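Local coordinates for protein putative phosphoribosyltransferase (Neisseria gonorrhoeae, PDB 5VOG) that binds the alarmone ppGpp and is probably a type I phosphoribosyltransferase, at residues Met114-Cys117 / Leu118-Leu122. Numbering follows the deposited sequence.
Sequences MEFC and LKELL. With G4P (guanosine-5',3'-tetraphosphate), chain D.
Glu115 and Lys119 run side by side along the outer flank of helix 112-121, an i to i+4 pair on the helix whose N-terminal turn holds a phosphate of guanosine-5',3'-tetraphosphate in this phosphoribosyltransferase fold. From CB, Lys119 first crosses the carbonyl of Glu115, with CB and CG each 3.3 Å from Glu115 O, the atom that also accepts the hydrogen bond from Lys119 N. Beyond CG the chain is fully extended: CD and CE pass along Glu115 CG, and NZ reaches Glu115 OE2 at 2.9 Å in a salt bridge. The ammonium meets that oxygen on its anti side, 33° out of the carboxylate plane. With CG anti to the backbone N (chi1 176°), Glu115 extends beside the lysine; its two carboxylate oxygens have separate partners, OE1 accepting a hydrogen bond from the backbone N of Lys144. On the buried side, Met114 CG packs against Leu118 CD1 at 3.7 Å; Met114 touches Val133 and Leu118 touches Val129, both on strand 129-133. Over one face of the Phe116 ring lies Glu120 CG, offset toward the rim; a water donates to both Phe116 O and Glu120 OE2, while OE1 forms a salt bridge with Lys123. The ligand is met at the start of this stretch, where Met114 N donates to O1B, on the outer phosphate of the 5'-diphosphate, at 2.9 Å, with an N-H...O angle of 160°.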
loop_
_atom_site.group_PDB
_atom_site.type_symbol
_atom_site.label_atom_id
_atom_site.label_comp_id
_atom_site.label_asym_id
_atom_site.label_seq_id
_atom_site.Cartn_x
_atom_site.Cartn_y
_atom_site.Cartn_z
ATOM N N MET A 114 4.972 -16.616 0.069
ATOM C CA MET A 114 5.713 -16.347 -1.154
ATOM C C MET A 114 5.561 -17.489 -2.153
ATOM O O MET A 114 5.291 -17.259 -3.338
ATOM C CB MET A 114 7.181 -16.111 -0.815
ATOM C CG MET A 114 8.011 -15.596 -1.970
ATOM S SD MET A 114 9.745 -15.480 -1.488
ATOM C CE MET A 114 9.616 -14.234 -0.211
ATOM N N GLU A 115 5.727 -18.733 -1.689
ATOM C CA GLU A 115 5.562 -19.876 -2.583
ATOM C C GLU A 115 4.151 -19.932 -3.151
ATOM O O GLU A 115 3.963 -20.183 -4.347
ATOM C CB GLU A 115 5.883 -21.187 -1.862
ATOM C CG GLU A 115 5.623 -22.407 -2.758
ATOM C CD GLU A 115 5.739 -23.754 -2.052
ATOM O OE1 GLU A 115 6.579 -23.916 -1.153
ATOM O OE2 GLU A 115 4.977 -24.672 -2.422
ATOM N N PHE A 116 3.145 -19.707 -2.300
ATOM C CA PHE A 116 1.759 -19.742 -2.749
ATOM C C PHE A 116 1.521 -18.717 -3.852
ATOM O O PHE A 116 0.951 -19.033 -4.905
ATOM C CB PHE A 116 0.833 -19.490 -1.553
ATOM C CG PHE A 116 -0.627 -19.381 -1.907
ATOM C CD1 PHE A 116 -1.443 -20.500 -1.913
ATOM C CD2 PHE A 116 -1.196 -18.151 -2.197
ATOM C CE1 PHE A 116 -2.788 -20.393 -2.227
ATOM C CE2 PHE A 116 -2.542 -18.047 -2.515
ATOM C CZ PHE A 116 -3.336 -19.157 -2.524
ATOM N N CYS A 117 1.972 -17.481 -3.632
ATOM C CA CYS A 117 1.701 -16.430 -4.605
ATOM C C CYS A 117 2.480 -16.645 -5.893
ATOM O O CYS A 117 1.951 -16.409 -6.984
ATOM C CB CYS A 117 2.034 -15.066 -4.016
ATOM S SG CYS A 117 0.899 -14.532 -2.723
ATOM N N LEU A 118 3.751 -17.049 -5.791
ATOM C CA LEU A 118 4.543 -17.259 -6.998
ATOM C C LEU A 118 3.992 -18.415 -7.823
ATOM O O LEU A 118 3.920 -18.325 -9.054
ATOM C CB LEU A 118 6.007 -17.501 -6.630
ATOM C CG LEU A 118 6.695 -16.273 -6.017
ATOM C CD1 LEU A 118 8.140 -16.581 -5.586
ATOM C CD2 LEU A 118 6.641 -15.081 -6.982
ATOM N N LYS A 119 3.600 -19.512 -7.168
ATOM C CA LYS A 119 2.998 -20.621 -7.903
ATOM C C LYS A 119 1.743 -20.174 -8.642
ATOM O O LYS A 119 1.518 -20.565 -9.792
ATOM C CB LYS A 119 2.678 -21.771 -6.954
ATOM C CG LYS A 119 3.886 -22.635 -6.617
ATOM C CD LYS A 119 3.473 -23.873 -5.838
ATOM C CE LYS A 119 4.654 -24.804 -5.617
ATOM N NZ LYS A 119 4.256 -26.043 -4.900
ATOM N N GLU A 120 0.915 -19.346 -7.999
ATOM C CA GLU A 120 -0.296 -18.881 -8.662
ATOM C C GLU A 120 0.025 -17.957 -9.827
ATOM O O GLU A 120 -0.614 -18.039 -10.880
ATOM C CB GLU A 120 -1.203 -18.175 -7.655
ATOM C CG GLU A 120 -1.834 -19.106 -6.642
ATOM C CD GLU A 120 -2.661 -20.196 -7.297
ATOM O OE1 GLU A 120 -3.483 -19.872 -8.176
ATOM O OE2 GLU A 120 -2.481 -21.378 -6.934
ATOM N N LEU A 121 1.007 -17.064 -9.662
ATOM C CA LEU A 121 1.319 -16.118 -10.727
ATOM C C LEU A 121 2.035 -16.775 -11.901
ATOM O O LEU A 121 1.963 -16.256 -13.022
ATOM C CB LEU A 121 2.143 -14.956 -10.164
ATOM C CG LEU A 121 1.368 -14.051 -9.195
ATOM C CD1 LEU A 121 2.299 -13.097 -8.468
ATOM C CD2 LEU A 121 0.289 -13.273 -9.942
ATOM N N LEU A 122 2.694 -17.915 -11.687
ATOM C CA LEU A 122 3.310 -18.623 -12.803
ATOM C C LEU A 122 2.282 -19.280 -13.714
ATOM O O LEU A 122 2.646 -19.736 -14.803
ATOM C CB LEU A 122 4.298 -19.673 -12.290
ATOM C CG LEU A 122 5.607 -19.100 -11.745
ATOM C CD1 LEU A 122 6.484 -20.197 -11.163
ATOM C CD2 LEU A 122 6.350 -18.328 -12.826
HETATM P PB G4P D . 6.675 -15.164 3.544
HETATM O O1B G4P D . 6.100 -16.145 2.652
HETATM O O2B G4P D . 7.999 -15.586 4.219
HETATM O O3B G4P D . 6.868 -13.796 2.815
HETATM O O3A G4P D . 5.648 -14.776 4.700
HETATM P PA G4P D . 4.911 -15.674 5.783
HETATM O O1A G4P D . 3.829 -16.476 5.170
HETATM O O2A G4P D . 5.930 -16.478 6.550
HETATM O "O5'" G4P D . 4.362 -14.527 6.773
HETATM C "C5'" G4P D . 3.203 -14.710 7.608
HETATM C "C4'" G4P D . 2.996 -13.450 8.405
HETATM O "O4'" G4P D . 4.027 -13.320 9.400
HETATM C "C3'" G4P D . 3.035 -12.160 7.579
HETATM O "O3'" G4P D . 1.783 -11.463 7.757
HETATM C "C2'" G4P D . 4.199 -11.345 8.149
HETATM O "O2'" G4P D . 3.950 -9.941 8.199
HETATM C "C1'" G4P D . 4.337 -11.952 9.543
HETATM N N9 G4P D . 5.707 -11.859 10.052
HETATM C C8 G4P D . 6.713 -12.772 9.877
HETATM N N7 G4P D . 7.842 -12.406 10.439
HETATM C C5 G4P D . 7.556 -11.178 11.016
HETATM C C6 G4P D . 8.368 -10.283 11.782
HETATM O O6 G4P D . 9.553 -10.427 12.099
HETATM N N1 G4P D . 7.671 -9.161 12.185
HETATM C C2 G4P D . 6.355 -8.905 11.898
HETATM N N2 G4P D . 5.835 -7.776 12.388
HETATM N N3 G4P D . 5.588 -9.727 11.187
HETATM C C4 G4P D . 6.243 -10.832 10.783
HETATM P PC G4P D . 0.491 -11.801 6.911
HETATM O O1C G4P D . -0.226 -12.976 7.479
HETATM O O2C G4P D . 0.981 -11.978 5.500
HETATM O O3C G4P D . -0.393 -10.476 6.982
HETATM P PD G4P D . -0.216 -8.991 6.430
HETATM O O1D G4P D . 0.852 -9.058 5.390
HETATM O O2D G4P D . -1.596 -8.607 5.848
HETATM O O3D G4P D . 0.113 -8.149 7.635
HETATM O O HOH W 1 -0.405 -21.600 -5.119
#